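Local coordinates for Thiol:disulfide interchange protein dsbA-like (Escherichia coli, PDB 3C7M) that transfers its disulfide bond to other proteins and, together with DsbI, forms an essential disulfide bond in the periplasmic sulfotransferase AssT, at residues A[74-79]-A[84-89]; A[42-47]-A[51-56]; A[137-140]-A[144-147]; A[68-73]-A[133-138]; A[21-26]-A[34-39]. One frame throughout, in Å; residues are numbered along the deposited sequence.

Contacts 2 and 5 belong to the thioredoxin-type part of the chain: strands 52-57 and 20-25 are neighbours in one sheet, and helices 30-38 and 40-46 follow each other in sequence. Contact 5 lies closest to the centre of the chain and is a buried ion pair, whereas contact 2 mixes valine packing with backbone and water-mediated bonds. Contacts 1, 3 and 4 gather around helix 65-81. Contact 4 is buried and apolar, contact 1 is partly buried and joins a backbone bond to a leucine methyl packed against the helix, and contact 3, at the surface, relies on a glutamine amide. Contacts 3 and 4 share Ala-137 and Ala-138.

Contact 1: residues A[74-79]-A[84-89]; sequences VLINKD and ISLFDA
Ile-84 turns back onto helix 65-81 through its backbone, its N donating to Asp-79 O at 2.9 Å with a fairly straight N-H...O angle of 165°, which brings the outgoing chain alongside the last turns of the helix. From here the chain makes a type I turn from Ser-85 to Asp-88, closed by Asp-88 N to Ser-85 O. Ser-85 was built in two conformers; in the one described, its OG also accepts from Phe-87 N at 3.2 Å, which sets an ST turn inside the first.

That turn delivers Leu-86 to the helix. Its CD2 methyl is the part that touches: it lies 3.8 Å from Asp-79 OD2 and 3.9 Å from Asp-79 CB, and reaches Ile-76 CG1 at 4.2 Å, one helical turn back. Beyond the two segments, Leu-86 and Ile-76 both rest on Pro-55 of strand 52-57, joining this loop to the sheet. Ile-84 adds a looser touch near the start of the loop, its CB lying 4.3 Å from Asp-79 CB.

With CG beside its own backbone N (chi1 -71°), Asp-79 carries its carboxylate past the leucine to the start of helix 92-106. OD1 accepts from Gln-92 N, and OD2 from Phe-93 N, with Ser-91 OG bonded to OD2 as well. The buried carboxylate is thus well satisfied despite its apolar neighbour, and the amino end of that helix probably helps to stabilise its negative charge.

Contact 2: residues A[42-47]-A[51-56]; sequences PVSEKV and VAFTPF
Val-47 and Val-51 form the tight end of this contact, where helix 40-46 hands over to strand 52-57. Their CG2 methyls meet at 3.6 Å, and beside them Val-51 N donates to Val-47 O at 3.0 Å. In both valines CG2 stands between the backbone N and the carbonyl carbon, with chi1 of -62° in Val-47, which aims the two methyls at each other.

Beyond the valines a water replaces the direct backbone bond: it donates to Ser-44 O at 2.8 Å and to Val-51 O at 2.9 Å. Past it, Ser-44 OG approaches CD1 of the Phe-53 ring obliquely. Ser-44 was deposited in two conformers, so this approach holds for the one described. The same OG bonds to Thr-40 O. Phe-87 packs against this same ring and serine. Ala-52, by contrast, turns its methyl away from the helix.

In this thioredoxin-family sheet, 52-57 is an outermost strand beside 20-25. The chemistry implies a short helix-to-strand connection pinned by valines and one direct bond, with a water donating hydrogen bonds to two carbonyl oxygens that, both being acceptors, could not bond each other.

Contact 3: residues A[137-140]-A[144-147]; sequences AALK and VQET
Gln-145 reaches back to Leu-139 because its chain folds at chi2 (-60°), turning what would be an outstretched amide toward Leu-139 O. Leu-139 brings its CD1 branch to the same amide: its CG stands trans to the main-chain nitrogen (chi1 -176°), and although the first bond of the side chain points away from helix 142-150, CD1 swings back toward it.

The result is a short, nearly straight bond from Gln-145 NE2 to Leu-139 O, 2.7 Å long with an N-H...O angle of 167°. The acceptor lies almost in the plane of the glutamine amide, while the donor is tilted away from the plane of the carbonyl. CD1 of Leu-139 lies 3.8 Å from the same NE2, so the amide nitrogen is flanked by a methyl as well as gripped by the oxygen.

This is a short connection between consecutive helices, 132-139 and 142-150, in the helical region that DsbA-like proteins carry in addition to the thioredoxin fold. Helix 65-81 backs the pair: Ala-138 packs on Val-74, Leu-139 on Glu-70, and Val-144 on Ala-73 and Val-74.

Val-144 occupies the buried side of the connection. Its CG1 meets Leu-139 CD1 at 4.0 Å, the two side chains crossing at roughly a right angle, and its CG2 comes within 3.4 Å of Ala-138 O. Toward the surface, Lys-140 brings its backbone rather than its amine: Lys-140 O lies 4.4 Å from Gln-145 CG.

Contact 4: residues A[68-73]-A[133-138]; sequences ASEVFA and ADFEAA
Phe-135 is the side chain that joins helix 132-139 to helix 65-81, reaching Glu-70 and Val-71 in the helical region that accompanies the thioredoxin fold of DsbA-like proteins. Helix 132-139 is entered just before it, where Ser-131 OG bonds to Asp-134 N and holds the first turn.

Phe-135 comes next, and of residues 133-138 it makes the contact alone. Its chi1 of 164° swings the ring clear of its own main-chain nitrogen and across to the other helix, where it arrives with CE1 and CZ leading. CE1 lies 3.8 Å from Glu-70 O, which sits at the ring edge near its plane, and equally 3.8 Å from Val-71 CA. The same CE1 touches Val-71 CG2 at 3.9 Å. Val-71 and Glu-70 each lie about square to the phenylalanine side chain. Met-130, Ile-121 and Leu-125 also press on the ring, which makes it part of a small apolar core between three helices.

Glu-136, the next residue, stays with its own helix, its OE2 bonded to Gln-132 NE2. Across the interface the other glutamate offers its aliphatic root to the ring, and its carboxylate plane stands 64° from that of the phenylalanine: Phe-135 CZ settles 3.9 Å from Glu-70 CB.

Contact 5: residues A[21-26]-A[34-39]; sequences LIKVFS and KYDKAV
Lys-23 and Asp-36 meet in a buried salt bridge between strand 20-25 and helix 30-38. The ammonium sits close to both carboxylate oxygens of Asp-36: NZ is 2.7 Å from OD2 and 2.8 Å from OD1, the latter a weak hydrogen bond by its geometry. The lysine's CD also comes within 3.6 Å of Asp-36 OD1. Asp-36 was built in two conformers, so these values hold for the one described.

The side chains approach from opposite directions. Lys-23 leaves the strand, then bends at chi3 (64°) and again at chi4, which curls NZ round to the carboxylate. Asp-36 comes from the helix, its chi1 of -79° turning the carboxylate toward the strand.

A second shell fixes the aspartate. Its OD1 hydrogen-bonds to Thr-40 OG1 and its OD2 to Tyr-101 OH of helix 92-106, while Lys-97 makes only a long, weak ion pair with OD2. Around the lysine chain stand Phe-53, Tyr-166 and Tyr-101. Two buried, opposite charges probably compensate each other here, and the extra partners hold the carboxylate in place.

Further out, strand 20-25 pairs in parallel with 52-57, and the intervening chain contains helices 30-38 and 40-46. The redox-active Cys-29 and Cys-32, reduced in this crystal, lie near the start of the first, close to Asp-36 without touching it. Strand 20-25, the helices that follow, starting near the CxxC, and parallel strand 52-57 make up the beta-alpha-beta unit of the thioredoxin fold.

Contact 1: residues A[74-79]-A[84-89]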
# COMPACT_ATOMS: atom_id res chain seq x y z
N VAL A 74 -2.26 7.26 -8.92
CA VAL A 74 -2.94 7.30 -10.22
C VAL A 74 -3.61 5.96 -10.51
O VAL A 74 -4.80 5.91 -10.85
CB VAL A 74 -1.97 7.70 -11.36
CG1 VAL A 74 -2.54 7.33 -12.72
CG2 VAL A 74 -1.66 9.20 -11.28
N LEU A 75 -2.88 4.87 -10.32
CA LEU A 75 -3.39 3.57 -10.73
C LEU A 75 -4.49 3.04 -9.82
O LEU A 75 -5.43 2.42 -10.30
CB LEU A 75 -2.26 2.55 -10.90
CG LEU A 75 -1.22 2.95 -11.97
CD1 LEU A 75 -0.06 1.98 -11.97
CD2 LEU A 75 -1.83 3.07 -13.38
N ILE A 76 -4.38 3.31 -8.52
CA ILE A 76 -5.44 2.93 -7.57
C ILE A 76 -6.74 3.65 -7.91
O ILE A 76 -7.80 3.04 -7.94
CB ILE A 76 -5.04 3.19 -6.09
CG1 ILE A 76 -4.05 2.12 -5.65
CG2 ILE A 76 -6.27 3.13 -5.18
CD1 ILE A 76 -3.34 2.43 -4.35
N ASN A 77 -6.64 4.95 -8.17
CA ASN A 77 -7.83 5.71 -8.56
C ASN A 77 -8.46 5.23 -9.86
O ASN A 77 -9.68 5.14 -9.96
CB ASN A 77 -7.53 7.21 -8.56
CG ASN A 77 -7.63 7.81 -7.17
OD1 ASN A 77 -8.73 8.06 -6.66
ND2 ASN A 77 -6.48 8.02 -6.52
N LYS A 78 -7.62 4.88 -10.84
CA LYS A 78 -8.12 4.31 -12.08
C LYS A 78 -8.82 2.97 -11.84
O LYS A 78 -9.95 2.77 -12.30
CB LYS A 78 -6.99 4.17 -13.10
CG LYS A 78 -7.48 3.96 -14.52
CD LYS A 78 -6.34 4.07 -15.49
CE LYS A 78 -6.81 3.94 -16.93
NZ LYS A 78 -7.16 2.54 -17.27
N ASP A 79 -8.17 2.06 -11.11
CA ASP A 79 -8.77 0.74 -10.81
C ASP A 79 -10.10 0.90 -10.08
O ASP A 79 -11.11 0.28 -10.45
CB ASP A 79 -7.82 -0.13 -9.97
CG ASP A 79 -6.61 -0.64 -10.75
OD1 ASP A 79 -6.67 -0.75 -12.00
OD2 ASP A 79 -5.59 -0.95 -10.10
N ILE A 84 -12.50 -2.23 -10.34
CA ILE A 84 -11.55 -3.34 -10.34
C ILE A 84 -10.87 -3.47 -8.98
O ILE A 84 -10.29 -2.50 -8.47
CB ILE A 84 -10.48 -3.17 -11.47
CG1 ILE A 84 -11.16 -3.14 -12.85
CG2 ILE A 84 -9.43 -4.29 -11.41
CD1 ILE A 84 -10.26 -2.70 -13.99
N SER A 85 -10.95 -4.66 -8.41
CA SER A 85 -10.27 -4.99 -7.16
C SER A 85 -8.76 -4.86 -7.31
O SER A 85 -8.21 -5.17 -8.37
CB SER A 85 -10.64 -6.41 -6.73
OG SER A 85 -9.73 -6.89 -5.76
N LEU A 86 -8.09 -4.42 -6.25
CA LEU A 86 -6.64 -4.21 -6.32
C LEU A 86 -5.83 -5.52 -6.35
O LEU A 86 -4.61 -5.50 -6.49
CB LEU A 86 -6.17 -3.28 -5.19
CG LEU A 86 -6.83 -1.90 -5.14
CD1 LEU A 86 -6.30 -1.10 -3.97
CD2 LEU A 86 -6.63 -1.11 -6.44
N PHE A 87 -6.53 -6.65 -6.24
CA PHE A 87 -5.90 -7.97 -6.33
C PHE A 87 -6.27 -8.71 -7.60
O PHE A 87 -5.77 -9.80 -7.85
CB PHE A 87 -6.27 -8.81 -5.12
CG PHE A 87 -5.95 -8.13 -3.83
CD1 PHE A 87 -4.63 -8.05 -3.40
CD2 PHE A 87 -6.95 -7.54 -3.08
CE1 PHE A 87 -4.31 -7.40 -2.22
CE2 PHE A 87 -6.65 -6.89 -1.91
CZ PHE A 87 -5.32 -6.82 -1.47
N ASP A 88 -7.15 -8.09 -8.39
CA ASP A 88 -7.60 -8.65 -9.66
C ASP A 88 -6.45 -8.72 -10.66
O ASP A 88 -5.53 -7.88 -10.64
CB ASP A 88 -8.74 -7.79 -10.23
CG ASP A 88 -9.47 -8.47 -11.37
OD1 ASP A 88 -8.96 -8.48 -12.51
OD2 ASP A 88 -10.59 -8.99 -11.13
N ALA A 89 -6.50 -9.72 -11.53
CA ALA A 89 -5.51 -9.90 -12.58
C ALA A 89 -5.43 -8.68 -13.50
O ALA A 89 -4.38 -8.42 -14.09
CB ALA A 89 -5.83 -11.16 -13.39

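Contact 2: residues A[42-47]-A[51-56]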
# COMPACT_ATOMS: atom_id res chain seq x y z
N PRO A 42 -4.69 -12.89 0.17
CA PRO A 42 -5.61 -13.80 0.83
C PRO A 42 -6.31 -13.21 2.04
O PRO A 42 -7.51 -13.39 2.18
CB PRO A 42 -4.70 -14.97 1.24
CG PRO A 42 -3.62 -14.96 0.22
CD PRO A 42 -3.37 -13.50 -0.05
N VAL A 43 -5.58 -12.46 2.88
CA VAL A 43 -6.20 -11.89 4.08
C VAL A 43 -7.23 -10.81 3.73
O VAL A 43 -8.33 -10.82 4.29
CB VAL A 43 -5.14 -11.35 5.08
CG1 VAL A 43 -5.79 -10.56 6.20
CG2 VAL A 43 -4.34 -12.49 5.67
N SER A 44 -6.89 -9.91 2.81
CA SER A 44 -7.81 -8.84 2.42
C SER A 44 -9.08 -9.40 1.77
O SER A 44 -10.17 -8.89 2.00
CB SER A 44 -7.13 -7.84 1.48
OG SER A 44 -5.96 -7.31 2.08
N GLU A 45 -8.93 -10.46 0.99
CA GLU A 45 -10.06 -11.13 0.35
C GLU A 45 -11.00 -11.70 1.41
O GLU A 45 -12.23 -11.62 1.29
CB GLU A 45 -9.54 -12.24 -0.58
CG GLU A 45 -10.61 -13.18 -1.14
CD GLU A 45 -11.54 -12.53 -2.14
OE1 GLU A 45 -11.15 -11.52 -2.77
OE2 GLU A 45 -12.68 -13.03 -2.30
N LYS A 46 -10.42 -12.26 2.47
CA LYS A 46 -11.19 -12.87 3.54
C LYS A 46 -12.01 -11.86 4.33
O LYS A 46 -13.09 -12.20 4.82
CB LYS A 46 -10.29 -13.67 4.49
CG LYS A 46 -9.82 -14.99 3.91
CD LYS A 46 -8.79 -15.67 4.80
CE LYS A 46 -9.38 -16.15 6.12
NZ LYS A 46 -10.54 -17.10 5.92
N VAL A 47 -11.52 -10.62 4.42
CA VAL A 47 -12.20 -9.60 5.22
C VAL A 47 -12.89 -8.49 4.40
O VAL A 47 -13.34 -7.49 4.96
CB VAL A 47 -11.25 -8.96 6.29
CG1 VAL A 47 -10.75 -10.02 7.28
CG2 VAL A 47 -10.06 -8.26 5.62
N VAL A 51 -14.21 -4.74 5.77
CA VAL A 51 -13.27 -3.62 5.62
C VAL A 51 -12.70 -3.53 4.20
O VAL A 51 -12.36 -4.55 3.60
CB VAL A 51 -12.10 -3.69 6.65
CG1 VAL A 51 -12.59 -3.54 8.09
CG2 VAL A 51 -11.32 -4.98 6.49
N ALA A 52 -12.61 -2.30 3.69
CA ALA A 52 -12.10 -2.02 2.35
C ALA A 52 -10.57 -1.96 2.36
O ALA A 52 -10.00 -1.20 3.14
CB ALA A 52 -12.67 -0.70 1.84
N PHE A 53 -9.92 -2.74 1.51
CA PHE A 53 -8.47 -2.74 1.42
C PHE A 53 -7.96 -1.41 0.84
O PHE A 53 -8.38 -1.00 -0.25
CB PHE A 53 -7.95 -3.91 0.60
CG PHE A 53 -6.47 -3.93 0.47
CD1 PHE A 53 -5.66 -4.12 1.58
CD2 PHE A 53 -5.87 -3.69 -0.76
CE1 PHE A 53 -4.28 -4.11 1.48
CE2 PHE A 53 -4.48 -3.68 -0.89
CZ PHE A 53 -3.69 -3.88 0.24
N THR A 54 -7.04 -0.78 1.57
CA THR A 54 -6.67 0.61 1.32
C THR A 54 -5.14 0.82 1.44
O THR A 54 -4.64 1.16 2.52
CB THR A 54 -7.44 1.54 2.28
OG1 THR A 54 -8.85 1.26 2.19
CG2 THR A 54 -7.21 3.01 1.94
N PRO A 55 -4.41 0.61 0.33
CA PRO A 55 -2.97 0.84 0.38
C PRO A 55 -2.65 2.31 0.67
O PRO A 55 -3.31 3.19 0.12
CB PRO A 55 -2.51 0.49 -1.04
CG PRO A 55 -3.59 -0.40 -1.59
CD PRO A 55 -4.85 0.15 -1.00
N PHE A 56 -1.66 2.55 1.52
CA PHE A 56 -1.09 3.88 1.76
C PHE A 56 0.39 3.77 1.46
O PHE A 56 1.08 3.00 2.12
CB PHE A 56 -1.25 4.25 3.25
CG PHE A 56 -2.46 5.10 3.58
CD1 PHE A 56 -3.73 4.81 3.07
CD2 PHE A 56 -2.32 6.15 4.48
CE1 PHE A 56 -4.84 5.60 3.41
CE2 PHE A 56 -3.41 6.94 4.84
CZ PHE A 56 -4.68 6.66 4.30
O HOH W 1 -10.30 -6.15 2.29

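Contact 3: residues A[137-140]-A[144-147]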
# COMPACT_ATOMS: atom_id res chain seq x y z
N ALA A 137 -1.53 13.37 -17.20
CA ALA A 137 -2.88 13.93 -17.15
C ALA A 137 -3.61 13.52 -15.87
O ALA A 137 -4.22 14.36 -15.20
CB ALA A 137 -3.67 13.50 -18.38
N ALA A 138 -3.52 12.23 -15.52
CA ALA A 138 -4.24 11.68 -14.36
C ALA A 138 -3.72 12.22 -13.04
O ALA A 138 -4.49 12.39 -12.08
CB ALA A 138 -4.18 10.16 -14.38
N LEU A 139 -2.42 12.49 -12.99
CA LEU A 139 -1.78 12.98 -11.78
C LEU A 139 -2.33 14.36 -11.38
O LEU A 139 -2.34 14.69 -10.20
CB LEU A 139 -0.26 13.02 -11.98
CG LEU A 139 0.64 13.42 -10.82
CD1 LEU A 139 0.45 12.50 -9.62
CD2 LEU A 139 2.08 13.43 -11.28
N LYS A 140 -2.82 15.12 -12.36
CA LYS A 140 -3.36 16.46 -12.11
C LYS A 140 -4.75 16.45 -11.48
O LYS A 140 -5.19 17.49 -10.96
CB LYS A 140 -3.40 17.28 -13.41
CG LYS A 140 -2.05 17.63 -13.99
CD LYS A 140 -2.22 18.28 -15.36
CE LYS A 140 -0.89 18.40 -16.08
NZ LYS A 140 -1.07 18.88 -17.48
N VAL A 144 -6.71 12.13 -7.30
CA VAL A 144 -5.35 11.63 -7.17
C VAL A 144 -4.56 12.48 -6.17
O VAL A 144 -3.87 11.95 -5.28
CB VAL A 144 -4.65 11.57 -8.54
CG1 VAL A 144 -3.16 11.27 -8.38
CG2 VAL A 144 -5.33 10.52 -9.43
N GLN A 145 -4.68 13.79 -6.29
CA GLN A 145 -4.03 14.69 -5.33
C GLN A 145 -4.54 14.49 -3.90
O GLN A 145 -3.75 14.59 -2.95
CB GLN A 145 -4.14 16.15 -5.80
CG GLN A 145 -3.31 16.43 -7.07
CD GLN A 145 -1.82 16.16 -6.88
OE1 GLN A 145 -1.21 16.59 -5.89
NE2 GLN A 145 -1.22 15.46 -7.85
N GLU A 146 -5.84 14.23 -3.75
CA GLU A 146 -6.44 13.93 -2.44
C GLU A 146 -5.82 12.67 -1.83
O GLU A 146 -5.50 12.64 -0.64
CB GLU A 146 -7.96 13.73 -2.57
CG GLU A 146 -8.78 14.99 -2.87
CD GLU A 146 -10.17 14.67 -3.39
OE1 GLU A 146 -10.83 13.76 -2.84
OE2 GLU A 146 -10.61 15.32 -4.36
N THR A 147 -5.64 11.64 -2.66
CA THR A 147 -5.01 10.39 -2.23
C THR A 147 -3.60 10.66 -1.72
O THR A 147 -3.23 10.20 -0.63
CB THR A 147 -5.00 9.36 -3.38
OG1 THR A 147 -6.35 9.02 -3.73
CG2 THR A 147 -4.26 8.08 -2.99

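Contact 4: residues A[68-73]-A[133-138]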
# COMPACT_ATOMS: atom_id res chain seq x y z
N ALA A 68 6.90 6.76 -6.82
CA ALA A 68 6.12 5.54 -6.60
C ALA A 68 4.74 5.92 -6.06
O ALA A 68 3.73 5.39 -6.50
CB ALA A 68 6.84 4.62 -5.62
N SER A 69 4.70 6.86 -5.11
CA SER A 69 3.41 7.33 -4.61
C SER A 69 2.52 7.88 -5.72
O SER A 69 1.33 7.57 -5.78
CB SER A 69 3.60 8.38 -3.51
OG SER A 69 4.04 7.76 -2.31
N GLU A 70 3.10 8.69 -6.62
CA GLU A 70 2.34 9.24 -7.74
C GLU A 70 1.78 8.14 -8.64
O GLU A 70 0.60 8.15 -8.99
CB GLU A 70 3.21 10.18 -8.57
CG GLU A 70 3.65 11.43 -7.81
CD GLU A 70 4.57 12.32 -8.63
OE1 GLU A 70 5.33 11.79 -9.48
OE2 GLU A 70 4.53 13.55 -8.43
N VAL A 71 2.64 7.19 -9.00
CA VAL A 71 2.20 6.11 -9.88
C VAL A 71 1.08 5.31 -9.21
O VAL A 71 0.04 5.06 -9.81
CB VAL A 71 3.39 5.20 -10.29
CG1 VAL A 71 2.90 3.94 -10.98
CG2 VAL A 71 4.36 5.98 -11.20
N PHE A 72 1.29 4.94 -7.95
CA PHE A 72 0.29 4.15 -7.23
C PHE A 72 -1.02 4.90 -7.03
O PHE A 72 -2.09 4.30 -7.17
CB PHE A 72 0.82 3.65 -5.88
CG PHE A 72 2.00 2.71 -5.98
CD1 PHE A 72 2.15 1.82 -7.05
CD2 PHE A 72 2.94 2.69 -4.95
CE1 PHE A 72 3.25 0.96 -7.11
CE2 PHE A 72 4.04 1.83 -5.00
CZ PHE A 72 4.19 0.95 -6.07
N ALA A 73 -0.95 6.19 -6.70
CA ALA A 73 -2.16 7.00 -6.52
C ALA A 73 -2.96 7.07 -7.81
O ALA A 73 -4.19 6.94 -7.81
CB ALA A 73 -1.82 8.40 -6.01
N ALA A 133 1.89 9.96 -21.13
CA ALA A 133 0.95 11.07 -21.31
C ALA A 133 -0.29 10.90 -20.43
O ALA A 133 -0.72 11.85 -19.77
CB ALA A 133 0.56 11.21 -22.78
N ASP A 134 -0.85 9.68 -20.40
CA ASP A 134 -2.04 9.42 -19.58
C ASP A 134 -1.76 9.58 -18.08
O ASP A 134 -2.58 10.14 -17.35
CB ASP A 134 -2.61 8.04 -19.87
CG ASP A 134 -3.38 7.98 -21.17
OD1 ASP A 134 -3.46 9.02 -21.88
OD2 ASP A 134 -3.92 6.91 -21.49
N PHE A 135 -0.61 9.09 -17.64
CA PHE A 135 -0.18 9.26 -16.25
C PHE A 135 -0.08 10.74 -15.88
O PHE A 135 -0.58 11.16 -14.82
CB PHE A 135 1.16 8.55 -16.03
CG PHE A 135 1.87 8.97 -14.78
CD1 PHE A 135 1.40 8.57 -13.53
CD2 PHE A 135 3.02 9.76 -14.84
CE1 PHE A 135 2.06 8.95 -12.36
CE2 PHE A 135 3.68 10.15 -13.68
CZ PHE A 135 3.20 9.75 -12.44
N GLU A 136 0.55 11.53 -16.74
CA GLU A 136 0.74 12.95 -16.43
C GLU A 136 -0.60 13.68 -16.31
O GLU A 136 -0.78 14.49 -15.39
CB GLU A 136 1.66 13.60 -17.46
CG GLU A 136 3.10 13.12 -17.33
CD GLU A 136 4.01 13.61 -18.44
OE1 GLU A 136 3.54 14.35 -19.33
OE2 GLU A 136 5.21 13.25 -18.42
N ALA A 137 -1.53 13.37 -17.20
CA ALA A 137 -2.88 13.93 -17.15
C ALA A 137 -3.61 13.52 -15.87
O ALA A 137 -4.22 14.36 -15.20
CB ALA A 137 -3.67 13.50 -18.38
N ALA A 138 -3.52 12.23 -15.52
CA ALA A 138 -4.24 11.68 -14.36
C ALA A 138 -3.72 12.22 -13.04
O ALA A 138 -4.49 12.39 -12.08
CB ALA A 138 -4.18 10.16 -14.38

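Contact 5: residues A[21-26]-A[34-39]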
# COMPACT_ATOMS: atom_id res chain seq x y z
N LEU A 21 -9.10 -1.53 5.90
CA LEU A 21 -7.85 -2.15 6.26
C LEU A 21 -6.81 -1.39 5.46
O LEU A 21 -6.68 -1.58 4.25
CB LEU A 21 -7.84 -3.63 5.89
CG LEU A 21 -6.51 -4.35 6.09
CD1 LEU A 21 -6.15 -4.41 7.58
CD2 LEU A 21 -6.57 -5.76 5.50
N ILE A 22 -6.10 -0.50 6.15
CA ILE A 22 -5.05 0.29 5.51
C ILE A 22 -3.75 -0.48 5.63
O ILE A 22 -3.45 -1.05 6.68
CB ILE A 22 -4.94 1.70 6.16
CG1 ILE A 22 -6.13 2.56 5.72
CG2 ILE A 22 -3.60 2.37 5.81
CD1 ILE A 22 -6.26 3.89 6.44
N LYS A 23 -3.00 -0.55 4.53
CA LYS A 23 -1.67 -1.11 4.58
C LYS A 23 -0.66 -0.05 4.18
O LYS A 23 -0.59 0.32 3.00
CB LYS A 23 -1.52 -2.34 3.69
CG LYS A 23 -0.14 -2.98 3.80
CD LYS A 23 0.18 -3.88 2.63
CE LYS A 23 0.24 -3.06 1.35
NZ LYS A 23 1.20 -3.64 0.38
N VAL A 24 0.08 0.45 5.16
CA VAL A 24 1.17 1.38 4.86
C VAL A 24 2.34 0.56 4.35
O VAL A 24 2.76 -0.41 4.99
CB VAL A 24 1.57 2.23 6.09
CG1 VAL A 24 2.64 3.25 5.68
CG2 VAL A 24 0.34 2.94 6.66
N PHE A 25 2.86 0.92 3.18
CA PHE A 25 3.96 0.15 2.60
C PHE A 25 4.89 1.04 1.80
O PHE A 25 4.58 2.21 1.55
CB PHE A 25 3.41 -0.99 1.72
CG PHE A 25 2.95 -0.54 0.36
CD1 PHE A 25 1.82 0.28 0.22
CD2 PHE A 25 3.66 -0.90 -0.78
CE1 PHE A 25 1.40 0.72 -1.04
CE2 PHE A 25 3.24 -0.46 -2.04
CZ PHE A 25 2.11 0.34 -2.16
N SER A 26 6.03 0.48 1.43
CA SER A 26 6.98 1.14 0.52
C SER A 26 7.47 0.13 -0.50
O SER A 26 7.76 -1.01 -0.15
CB SER A 26 8.18 1.68 1.29
OG SER A 26 9.24 2.02 0.41
N LYS A 34 7.60 -9.33 0.85
CA LYS A 34 7.38 -10.66 1.43
C LYS A 34 5.93 -10.88 1.86
O LYS A 34 5.30 -11.87 1.48
CB LYS A 34 8.33 -10.88 2.60
CG LYS A 34 9.76 -11.14 2.18
N TYR A 35 5.39 -9.93 2.63
CA TYR A 35 3.99 -10.03 3.08
C TYR A 35 2.98 -9.88 1.94
O TYR A 35 1.90 -10.49 1.97
CB TYR A 35 3.71 -9.09 4.26
CG TYR A 35 4.33 -9.56 5.58
CD1 TYR A 35 5.66 -9.29 5.89
CD2 TYR A 35 3.58 -10.28 6.52
CE1 TYR A 35 6.24 -9.72 7.09
CE2 TYR A 35 4.15 -10.71 7.73
CZ TYR A 35 5.48 -10.43 8.01
OH TYR A 35 6.08 -10.84 9.19
N ASP A 36 3.31 -9.08 0.91
CA ASP A 36 2.44 -8.95 -0.27
C ASP A 36 2.44 -10.20 -1.14
O ASP A 36 1.49 -10.44 -1.90
CB ASP A 36 2.83 -7.73 -1.12
CG ASP A 36 2.31 -6.42 -0.55
OD1 ASP A 36 1.53 -6.43 0.43
OD2 ASP A 36 2.68 -5.36 -1.08
N LYS A 37 3.51 -10.98 -1.05
CA LYS A 37 3.57 -12.26 -1.76
C LYS A 37 2.78 -13.32 -1.01
O LYS A 37 2.17 -14.19 -1.63
CB LYS A 37 5.02 -12.72 -1.95
CG LYS A 37 5.76 -11.97 -3.05
CD LYS A 37 7.11 -12.60 -3.36
CE LYS A 37 8.19 -12.12 -2.40
NZ LYS A 37 9.49 -12.79 -2.68
N ALA A 38 2.78 -13.22 0.32
CA ALA A 38 2.31 -14.32 1.17
C ALA A 38 0.98 -14.16 1.90
O ALA A 38 0.27 -15.15 2.11
CB ALA A 38 3.40 -14.71 2.17
N VAL A 39 0.65 -12.94 2.32
CA VAL A 39 -0.54 -12.73 3.17
C VAL A 39 -1.53 -11.65 2.73
O VAL A 39 -2.73 -11.82 2.92
CB VAL A 39 -0.18 -12.55 4.70
CG1 VAL A 39 0.88 -13.55 5.13
CG2 VAL A 39 0.29 -11.13 5.01